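Local coordinates for protein LAR_0958 cell surface adhesin (Lactobacillus reuteri, PDB 4NG0) that sits on the bacterial cell surface as an adhesin and probably binds mucus through repeats such as this one, which has a ubiquitin-like beta-grasp fold, at residues Asp42-Thr47 with Ser62-Gly67; Thr54-Tyr59 with Ile91-Ile96; Gly32-Thr37 with Arg72-Asn77; Met1-Ser6 with Lys81-Ser86. All coordinates share one frame; numbering follows the deposited sequence. Where two conformers were deposited one is given.

Interaction 1 (Asp42-Thr47 with Ser62-Gly67); sequences DFTWNT and SLNTTG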
# COMPACT_ATOMS: atom_id res chain seq x y z
N ASP A 42 5.16 1.81 5.81
CA ASP A 42 4.50 0.60 6.29
C ASP A 42 4.17 -0.37 5.16
O ASP A 42 3.65 -1.46 5.41
CB ASP A 42 3.25 0.97 7.08
CG ASP A 42 3.57 1.61 8.41
OD1 ASP A 42 4.55 1.16 9.06
OD2 ASP A 42 2.86 2.54 8.82
N PHE A 43 4.48 0.03 3.93
CA PHE A 43 4.23 -0.80 2.76
C PHE A 43 5.52 -0.90 1.96
O PHE A 43 6.29 0.05 1.91
CB PHE A 43 3.13 -0.19 1.87
CG PHE A 43 1.78 -0.12 2.52
CD1 PHE A 43 1.48 0.89 3.44
CD2 PHE A 43 0.80 -1.05 2.21
CE1 PHE A 43 0.23 0.96 4.04
CE2 PHE A 43 -0.46 -0.97 2.81
CZ PHE A 43 -0.73 0.02 3.72
N THR A 44 5.73 -2.06 1.36
CA THR A 44 6.92 -2.29 0.55
C THR A 44 6.54 -2.52 -0.91
O THR A 44 5.63 -3.29 -1.21
CB THR A 44 7.70 -3.50 1.08
OG1 THR A 44 8.19 -3.17 2.38
CG2 THR A 44 8.89 -3.85 0.18
N TRP A 45 7.23 -1.83 -1.81
CA TRP A 45 7.10 -2.08 -3.24
C TRP A 45 7.63 -3.46 -3.59
O TRP A 45 8.75 -3.81 -3.21
CB TRP A 45 7.91 -1.05 -4.01
CG TRP A 45 7.32 0.33 -4.05
CD1 TRP A 45 7.59 1.36 -3.20
CD2 TRP A 45 6.39 0.83 -5.02
NE1 TRP A 45 6.86 2.47 -3.56
CE2 TRP A 45 6.14 2.18 -4.69
CE3 TRP A 45 5.76 0.27 -6.14
CZ2 TRP A 45 5.26 2.98 -5.44
CZ3 TRP A 45 4.89 1.06 -6.88
CH2 TRP A 45 4.65 2.40 -6.53
N ASN A 46 6.85 -4.22 -4.36
CA ASN A 46 7.25 -5.55 -4.78
C ASN A 46 8.02 -5.48 -6.10
O ASN A 46 7.64 -6.04 -7.12
CB ASN A 46 6.01 -6.46 -4.86
CG ASN A 46 5.36 -6.68 -3.49
OD1 ASN A 46 6.05 -6.96 -2.50
ND2 ASN A 46 4.04 -6.55 -3.43
N THR A 47 9.13 -4.75 -6.03
CA THR A 47 10.01 -4.53 -7.16
C THR A 47 11.34 -5.23 -6.91
O THR A 47 11.60 -5.70 -5.81
CB THR A 47 10.27 -3.04 -7.31
OG1 THR A 47 10.69 -2.51 -6.05
CG2 THR A 47 8.99 -2.32 -7.74
N SER A 62 2.83 -4.30 -0.73
CA SER A 62 2.26 -5.11 0.34
C SER A 62 2.55 -4.47 1.68
O SER A 62 3.60 -3.84 1.86
CB SER A 62 2.88 -6.51 0.33
OG SER A 62 2.60 -7.21 -0.87
N LEU A 63 1.63 -4.63 2.62
CA LEU A 63 1.88 -4.23 3.99
C LEU A 63 3.06 -5.07 4.49
O LEU A 63 3.08 -6.29 4.33
CB LEU A 63 0.64 -4.49 4.86
CG LEU A 63 0.72 -3.96 6.29
CD1 LEU A 63 0.53 -2.45 6.34
CD2 LEU A 63 -0.33 -4.66 7.14
N ASN A 64 4.05 -4.40 5.09
CA ASN A 64 5.25 -5.10 5.56
C ASN A 64 5.18 -5.34 7.07
O ASN A 64 4.19 -5.00 7.70
CB ASN A 64 6.52 -4.35 5.13
CG ASN A 64 6.60 -2.94 5.68
OD1 ASN A 64 6.21 -2.68 6.81
ND2 ASN A 64 7.12 -2.02 4.88
N THR A 65 6.21 -5.95 7.65
CA THR A 65 6.14 -6.29 9.07
C THR A 65 6.13 -5.06 9.98
O THR A 65 5.52 -5.08 11.05
CB THR A 65 7.26 -7.27 9.49
OG1 THR A 65 8.52 -6.75 9.07
CG2 THR A 65 7.03 -8.63 8.83
N THR A 66 6.77 -3.99 9.54
CA THR A 66 6.68 -2.71 10.22
C THR A 66 5.22 -2.23 10.24
O THR A 66 4.71 -1.77 11.26
CB THR A 66 7.58 -1.66 9.56
OG1 THR A 66 8.95 -2.11 9.61
CG2 THR A 66 7.47 -0.33 10.26
N GLY A 67 4.55 -2.38 9.10
CA GLY A 67 3.16 -1.98 8.97
C GLY A 67 2.21 -2.82 9.80
O GLY A 67 1.25 -2.30 10.37
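Asn64 and Thr44 meet with their side chains at about a right angle: ND2 of Asn64 gives a hydrogen to OG1 of Thr44 at 3.0 Å, and the hydroxyl oxygen lies in the amide plane. Chi1 of 60° puts CG of Asn64 between its own backbone N and carbonyl carbon, 3.3 Å from Asp42 O. OD1 of Asn64 accepts from Gly67 N at 2.8 Å. That second bond makes Asn64 the N-cap of helix 65-73, and ND2 also reaches Ala41 O. The backbone N of Asn64 bonds Asp42 O almost straight, at 175°. The contact thus lies where the antiparallel hairpin of strands 43-45 and 57-63, at one edge of the beta-grasp sheet, passes into the helix. Thr44 and Ser62 are the hydrogen-bonded pair here, with Thr44 N to Ser62 O at 2.8 Å, whereas Phe43 and Leu63 form the non-hydrogen-bonded pair on the opposite sheet face. Leu63 CD1 rests over one face of the Phe43 ring, offset toward the rim, 4.0 Å from the centroid and 19° off the normal, a CH-pi contact. Phe20 meets the same ring. Beyond the hairpin pairs, Asn46 ND2 donates to Ser62 OG at 3.0 Å, the hydroxyl lying near the Asn46 amide plane; Thr60 OG1 is a further partner of this amide. At the other end the carboxylate of Asp42 lies against the start of the helix, OD1 3.4 Å from Gly67 CA, while OD2 is bonded to Thr39 N.

Interaction 2 (Thr54-Tyr59 with Ile91-Ile96); sequences TDAGKY and INPLGI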
# COMPACT_ATOMS: atom_id res chain seq x y z
N THR A 54 10.26 3.79 -11.42
CA THR A 54 10.14 4.94 -12.32
C THR A 54 9.55 4.54 -13.67
O THR A 54 8.71 5.26 -14.23
CB THR A 54 11.52 5.58 -12.53
OG1 THR A 54 11.93 6.16 -11.28
CG2 THR A 54 11.46 6.68 -13.58
N ASP A 55 9.98 3.40 -14.21
CA ASP A 55 9.54 2.96 -15.54
C ASP A 55 8.06 2.62 -15.59
O ASP A 55 7.48 2.15 -14.60
CB ASP A 55 10.34 1.73 -15.96
CG ASP A 55 11.79 2.04 -16.25
OD1 ASP A 55 12.11 3.19 -16.63
OD2 ASP A 55 12.61 1.11 -16.10
N ALA A 56 7.47 2.83 -16.77
CA ALA A 56 6.10 2.40 -17.01
C ALA A 56 5.98 0.92 -16.74
O ALA A 56 6.86 0.13 -17.08
CB ALA A 56 5.69 2.71 -18.44
N GLY A 57 4.88 0.54 -16.11
CA GLY A 57 4.68 -0.84 -15.71
C GLY A 57 3.56 -0.95 -14.71
O GLY A 57 3.01 0.06 -14.24
N LYS A 58 3.21 -2.20 -14.39
CA LYS A 58 2.20 -2.50 -13.39
C LYS A 58 2.90 -3.12 -12.19
O LYS A 58 3.61 -4.12 -12.34
CB LYS A 58 1.15 -3.47 -13.96
CG LYS A 58 -0.05 -3.71 -13.05
CD LYS A 58 -1.02 -4.71 -13.69
CE LYS A 58 -2.11 -5.14 -12.72
NZ LYS A 58 -2.95 -6.24 -13.29
N TYR A 59 2.69 -2.53 -11.02
CA TYR A 59 3.41 -2.91 -9.81
C TYR A 59 2.44 -3.19 -8.67
O TYR A 59 1.28 -2.77 -8.72
CB TYR A 59 4.34 -1.77 -9.38
CG TYR A 59 5.30 -1.34 -10.46
CD1 TYR A 59 5.02 -0.26 -11.30
CD2 TYR A 59 6.48 -2.02 -10.65
CE1 TYR A 59 5.90 0.12 -12.29
CE2 TYR A 59 7.38 -1.65 -11.65
CZ TYR A 59 7.09 -0.57 -12.45
OH TYR A 59 7.97 -0.18 -13.45
N ILE A 91 2.26 2.69 -13.47
CA ILE A 91 2.85 3.85 -14.12
C ILE A 91 2.54 3.69 -15.61
O ILE A 91 2.96 2.73 -16.24
CB ILE A 91 4.37 3.93 -13.89
CG1 ILE A 91 4.67 4.08 -12.40
CG2 ILE A 91 4.95 5.11 -14.65
CD1 ILE A 91 6.18 4.11 -12.08
N ASN A 92 1.75 4.61 -16.15
CA ASN A 92 1.38 4.54 -17.56
C ASN A 92 2.42 5.23 -18.43
O ASN A 92 3.04 6.20 -18.00
CB ASN A 92 0.00 5.19 -17.75
CG ASN A 92 -1.11 4.37 -17.12
OD1 ASN A 92 -1.28 3.20 -17.45
ND2 ASN A 92 -1.84 4.97 -16.20
N PRO A 93 2.63 4.74 -19.66
CA PRO A 93 3.59 5.42 -20.54
C PRO A 93 3.14 6.84 -20.86
O PRO A 93 1.94 7.13 -20.85
CB PRO A 93 3.58 4.57 -21.82
CG PRO A 93 3.01 3.23 -21.41
CD PRO A 93 2.06 3.53 -20.28
N LEU A 94 4.10 7.71 -21.14
CA LEU A 94 3.83 9.10 -21.48
C LEU A 94 3.54 9.23 -22.96
O LEU A 94 4.36 8.83 -23.80
CB LEU A 94 5.04 9.96 -21.11
CG LEU A 94 5.03 11.42 -21.56
CD1 LEU A 94 3.83 12.15 -21.00
CD2 LEU A 94 6.33 12.11 -21.14
N GLY A 95 2.38 9.79 -23.28
CA GLY A 95 2.01 10.03 -24.67
C GLY A 95 2.86 11.12 -25.30
O GLY A 95 2.97 12.22 -24.76
N ILE A 96 3.44 10.79 -26.45
CA ILE A 96 4.24 11.73 -27.23
C ILE A 96 3.53 11.90 -28.57
O ILE A 96 3.44 10.96 -29.35
CB ILE A 96 5.69 11.18 -27.44
CG1 ILE A 96 6.36 10.90 -26.08
CG2 ILE A 96 6.51 12.12 -28.34
CD1 ILE A 96 6.57 12.12 -25.21
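Ile91 lays its CD1 across the loop leading into strand 57-63, 3.4 Å from Asp55 O and 3.5 Å from Thr54 O. The same methyl meets Tyr59 CE1 at 4.0 Å, the two side chains running obliquely to one another. This is the end of an antiparallel pairing in the beta-grasp sheet: strand 83-92 is central and strand 57-63 flanks it, with Gly57 and Ile91 as their hydrogen-bonded pair. Gly57 N donates to Ile91 O at 2.9 Å, and Ile91 N returns a bond to Gly57 O. In Ile91, CG1 is anti to the carbonyl carbon (chi1 -62°) and CD1 extends from it with chi2 of 177°, which carries the methyl to the Asp55 carbonyl, while CG2 lies against Ala56 CA. On its other side strand 83-92 pairs with strand 3-12, and Ile91 touches Lys11 there. Gly57 brings no side chain to the face that Ile91 occupies, which leaves the Tyr59 hydroxyl beside its CA. Next to the pair, on the exposed border, Ala56 CB sits 3.5 Å from Ile91 O. The phenol of Tyr59 folds back to its own segment: OH donates to Asp55 O at 2.6 Å, with the carbonyl oxygen at the ring edge, in its plane, and the hydroxyl 46° out of the Asp55 carbonyl plane.

Interaction 3 (Gly32-Thr37 with Arg72-Asn77); sequences GLNTST and RKANPN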
# COMPACT_ATOMS: atom_id res chain seq x y z
N GLY A 32 -14.43 -0.08 13.01
CA GLY A 32 -13.66 0.65 14.00
C GLY A 32 -12.16 0.43 13.94
O GLY A 32 -11.43 1.00 14.75
N LEU A 33 -11.70 -0.38 12.99
CA LEU A 33 -10.27 -0.54 12.79
C LEU A 33 -9.62 0.82 12.60
O LEU A 33 -10.07 1.62 11.77
CB LEU A 33 -10.00 -1.41 11.56
CG LEU A 33 -8.53 -1.69 11.23
CD1 LEU A 33 -7.91 -2.69 12.20
CD2 LEU A 33 -8.40 -2.18 9.80
N ASN A 34 -8.56 1.07 13.36
CA ASN A 34 -7.83 2.33 13.28
C ASN A 34 -6.63 2.22 12.34
O ASN A 34 -5.64 1.55 12.66
CB ASN A 34 -7.39 2.75 14.70
CG ASN A 34 -6.56 4.01 14.72
OD1 ASN A 34 -6.48 4.76 13.75
ND2 ASN A 34 -5.92 4.26 15.86
N THR A 35 -6.73 2.88 11.19
CA THR A 35 -5.66 2.84 10.19
C THR A 35 -4.99 4.21 10.02
O THR A 35 -4.17 4.41 9.11
CB THR A 35 -6.20 2.37 8.82
OG1 THR A 35 -7.21 3.28 8.36
CG2 THR A 35 -6.81 0.98 8.96
N SER A 36 -5.31 5.13 10.92
CA SER A 36 -4.88 6.52 10.79
C SER A 36 -3.38 6.74 11.00
O SER A 36 -2.85 7.80 10.66
CB SER A 36 -5.66 7.40 11.77
OG SER A 36 -5.26 7.15 13.10
N THR A 37 -2.68 5.75 11.56
CA THR A 37 -1.27 5.92 11.88
C THR A 37 -0.33 5.37 10.80
O THR A 37 0.89 5.57 10.88
CB THR A 37 -0.90 5.28 13.23
OG1 THR A 37 -0.92 3.85 13.10
CG2 THR A 37 -1.87 5.73 14.32
N ARG A 72 -1.22 -3.07 14.54
CA ARG A 72 -1.54 -3.71 15.82
C ARG A 72 -1.47 -2.72 16.98
O ARG A 72 -2.35 -2.70 17.85
CB ARG A 72 -0.63 -4.92 16.03
CG ARG A 72 -0.93 -6.04 15.05
CD ARG A 72 -0.16 -7.31 15.37
NE ARG A 72 -0.66 -8.43 14.58
CZ ARG A 72 -0.07 -8.91 13.48
NH1 ARG A 72 1.05 -8.36 13.05
NH2 ARG A 72 -0.61 -9.93 12.83
N LYS A 73 -0.44 -1.87 16.97
CA LYS A 73 -0.26 -0.86 18.01
C LYS A 73 -1.43 0.13 18.06
O LYS A 73 -1.83 0.59 19.14
CB LYS A 73 1.06 -0.12 17.79
CG LYS A 73 1.42 0.90 18.85
CD LYS A 73 2.82 1.43 18.62
CE LYS A 73 3.22 2.46 19.66
NZ LYS A 73 2.42 3.71 19.55
N ALA A 74 -1.99 0.43 16.90
CA ALA A 74 -3.09 1.39 16.80
C ALA A 74 -4.43 0.79 17.21
O ALA A 74 -5.44 1.50 17.30
CB ALA A 74 -3.17 1.94 15.38
N ASN A 75 -4.45 -0.53 17.44
CA ASN A 75 -5.68 -1.23 17.77
C ASN A 75 -5.57 -2.12 19.00
O ASN A 75 -5.74 -3.34 18.91
CB ASN A 75 -6.14 -2.03 16.55
CG ASN A 75 -6.56 -1.13 15.41
OD1 ASN A 75 -7.71 -0.69 15.34
ND2 ASN A 75 -5.62 -0.83 14.50
N PRO A 76 -5.30 -1.51 20.17
CA PRO A 76 -4.99 -2.27 21.39
C PRO A 76 -6.14 -3.13 21.92
O PRO A 76 -5.88 -4.04 22.72
CB PRO A 76 -4.64 -1.17 22.40
CG PRO A 76 -5.33 0.04 21.89
CD PRO A 76 -5.23 -0.06 20.40
N ASN A 77 -7.37 -2.87 21.50
CA ASN A 77 -8.48 -3.69 21.97
C ASN A 77 -8.57 -5.02 21.24
O ASN A 77 -9.37 -5.87 21.60
CB ASN A 77 -9.80 -2.94 21.86
CG ASN A 77 -9.92 -1.84 22.88
OD1 ASN A 77 -9.33 -1.91 23.96
ND2 ASN A 77 -10.68 -0.81 22.54
O HOH W 1 -9.37 0.13 17.34
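Asn75 turns its amide against the backbone of Asn34 and uses both ends of it. OD1 accepts from Asn34 N at 2.8 Å, a nearly straight bond (172°) that falls in the amide carbonyl plane and on a lone pair, while ND2 donates to Asn34 O at 3.0 Å, tilted somewhat from the amide plane. One side chain therefore satisfies the N-H and the C=O of one residue, the pattern by which a neighbouring beta strand would pair with it. With chi1 of -67°, CG of Asn75 lies anti to its carbonyl carbon and is directed at the 32-37 loop. The Leu33 and Asn75 side chains cross at about a right angle, Leu33 CD1 lying 3.7 Å from Asn75 OD1. The Asn34 side chain bonds back to the second segment: CG is anti to the backbone N (chi1 177°), and ND2 reaches Ala74 O at 3.1 Å in a bent bond whose acceptor is tilted out of the amide plane. Its other end, OD1, is gripped by two donors of its own loop. Ser36 N closes an Asx turn, and Ser36 OG approaches in the carbonyl plane at 2.8 Å. Ala74 CB packs beside this group, against Asn34 ND2 and Thr37 OG1. A water donates to Asn75 OD1 at 2.7 Å and, weakly, to Gly32 O. Asn75 ND2 also bonds Leu71 O, so the amide is fixed from the helical side too. The contact joins the residues at and just after the end of helix 65-73 to the loop between strands 26-28 and 43-45, where Leu33 rests on Trp27 of strand 26-28.

Interaction 4 (Met1-Ser6 with Lys81-Ser86); sequences MKVTYS and KTISGS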
# COMPACT_ATOMS: atom_id res chain seq x y z
N MET A 1 -15.14 -10.45 9.87
CA MET A 1 -14.26 -10.95 10.91
C MET A 1 -12.86 -11.20 10.38
O MET A 1 -12.09 -11.96 10.97
CB MET A 1 -14.83 -12.23 11.52
N LYS A 2 -12.52 -10.56 9.26
CA LYS A 2 -11.20 -10.69 8.65
C LYS A 2 -10.72 -9.37 8.06
O LYS A 2 -11.36 -8.79 7.17
CB LYS A 2 -11.20 -11.79 7.59
CG LYS A 2 -9.99 -12.70 7.64
CD LYS A 2 -10.12 -13.85 6.66
CE LYS A 2 -8.84 -14.67 6.59
NZ LYS A 2 -8.46 -15.24 7.91
N VAL A 3 -9.58 -8.89 8.55
CA VAL A 3 -9.05 -7.60 8.15
C VAL A 3 -8.35 -7.71 6.81
O VAL A 3 -7.41 -8.49 6.64
CB VAL A 3 -8.05 -7.06 9.20
CG1 VAL A 3 -7.43 -5.74 8.72
CG2 VAL A 3 -8.76 -6.87 10.54
N THR A 4 -8.82 -6.92 5.85
CA THR A 4 -8.22 -6.94 4.52
C THR A 4 -8.00 -5.53 4.00
O THR A 4 -8.67 -4.59 4.42
CB THR A 4 -9.09 -7.72 3.52
OG1 THR A 4 -10.39 -7.14 3.47
CG2 THR A 4 -9.22 -9.18 3.94
N TYR A 5 -7.04 -5.39 3.10
CA TYR A 5 -6.82 -4.11 2.42
C TYR A 5 -6.84 -4.30 0.91
O TYR A 5 -6.53 -5.39 0.39
CB TYR A 5 -5.50 -3.45 2.88
CG TYR A 5 -4.22 -4.22 2.59
CD1 TYR A 5 -3.72 -5.13 3.52
CD2 TYR A 5 -3.51 -4.02 1.41
CE1 TYR A 5 -2.55 -5.83 3.27
CE2 TYR A 5 -2.34 -4.71 1.15
CZ TYR A 5 -1.87 -5.62 2.08
OH TYR A 5 -0.70 -6.30 1.81
N SER A 6 -7.21 -3.24 0.21
CA SER A 6 -7.24 -3.23 -1.24
C SER A 6 -6.93 -1.81 -1.68
O SER A 6 -6.70 -0.93 -0.87
CB SER A 6 -8.62 -3.65 -1.75
OG SER A 6 -9.61 -2.73 -1.34
N LYS A 81 -4.98 -11.22 14.13
CA LYS A 81 -4.23 -12.45 13.84
C LYS A 81 -3.92 -12.68 12.36
O LYS A 81 -2.96 -13.38 12.04
CB LYS A 81 -4.97 -13.66 14.38
CG LYS A 81 -5.19 -13.65 15.89
CD LYS A 81 -5.92 -14.92 16.28
CE LYS A 81 -6.10 -15.04 17.77
NZ LYS A 81 -6.86 -16.28 18.08
N THR A 82 -4.74 -12.14 11.47
CA THR A 82 -4.42 -12.13 10.05
C THR A 82 -4.63 -10.74 9.48
O THR A 82 -5.53 -10.03 9.90
CB THR A 82 -5.28 -13.12 9.21
OG1 THR A 82 -6.66 -12.72 9.21
CG2 THR A 82 -5.16 -14.51 9.74
N ILE A 83 -3.78 -10.37 8.53
CA ILE A 83 -3.98 -9.17 7.73
C ILE A 83 -3.65 -9.56 6.30
O ILE A 83 -2.53 -9.99 6.02
CB ILE A 83 -3.08 -8.01 8.19
CG1 ILE A 83 -3.28 -7.72 9.69
CG2 ILE A 83 -3.38 -6.76 7.35
CD1 ILE A 83 -2.17 -6.89 10.31
N SER A 84 -4.62 -9.45 5.40
CA SER A 84 -4.47 -9.93 4.02
C SER A 84 -4.81 -8.80 3.08
O SER A 84 -5.71 -8.02 3.36
CB SER A 84 -5.46 -11.06 3.77
OG SER A 84 -5.53 -11.94 4.88
N GLY A 85 -4.13 -8.71 1.94
CA GLY A 85 -4.52 -7.67 1.01
C GLY A 85 -3.79 -7.69 -0.31
O GLY A 85 -2.92 -8.53 -0.55
N SER A 86 -4.17 -6.75 -1.16
CA SER A 86 -3.58 -6.58 -2.48
C SER A 86 -3.66 -5.10 -2.82
O SER A 86 -4.64 -4.45 -2.51
CB SER A 86 -4.34 -7.42 -3.52
OG SER A 86 -3.81 -7.24 -4.83
O HOH W 2 -7.22 -11.25 6.90
O HOH W 3 -0.01 -7.87 -0.74
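Thr82 meets Lys2 at the start of the pairing, its OG1 taking a weak, long hydrogen bond from Lys2 NZ at 3.4 Å; the lysine chain is bent at its last torsion (chi4 60°), which sets NZ there. A water bonded to Thr82 OG1 also donates to Val3 O and bonds Ser84 OG, bridging both strands. Ile83 follows on the face it shares with Val3 and Tyr5: its CG2 comes to the edge of the Tyr5 ring, near the ring plane, 4.2 Å from CD1. Ser84 then ties the backbones. Its N donates to Val3 O at 3.2 Å and its O accepts from Tyr5 N at 3.0 Å, the parallel pattern in which one residue bonds two positions of its neighbour. These are strands 3-12 and 83-92, first and last in the chain and adjacent parallel strands in the middle of the beta-grasp sheet. Gly85 CA lies over one face of the Tyr5 ring, 3.4 Å from its plane and over the centre, 7° off the normal, in a CH-pi contact. The absence of a side chain on Gly85 lets its CA come this close. Chi1 of 62° puts CG of Tyr5 between backbone N and carbonyl carbon. Ser86 N donates to Tyr5 O at 3.1 Å and closes the ladder. A water links the phenol OH to Gly85 O. The ring is thus used twice: its aromatic face takes up a backbone CA-H of strand 83-92, while its phenol oxygen accepts from Leu63 N and so satisfies an N-H of strand 57-63.

In the fold
From the N terminus, strand 3-12 is paired at its start by interaction 4 with the beginning of strand 83-92, closing the longest loop, 75 residues apart. Interaction 3 nests within it, tying the 32-37 loop to the end of helix 65-73, and interaction 1 nests inside that in turn, joining strand 43-45 to strand 57-63 and the helix start. Interaction 2 crosses all three, linking the start of strand 57-63 to the end of strand 83-92; its centre is about 35 Å from that of interaction 3. Packing of Leu63 CD2 on Ile83 CG2 connects interactions 1 and 4, Leu33 with Val3 connects 3 and 4, and Trp45 with Tyr59 connects 1 and 2.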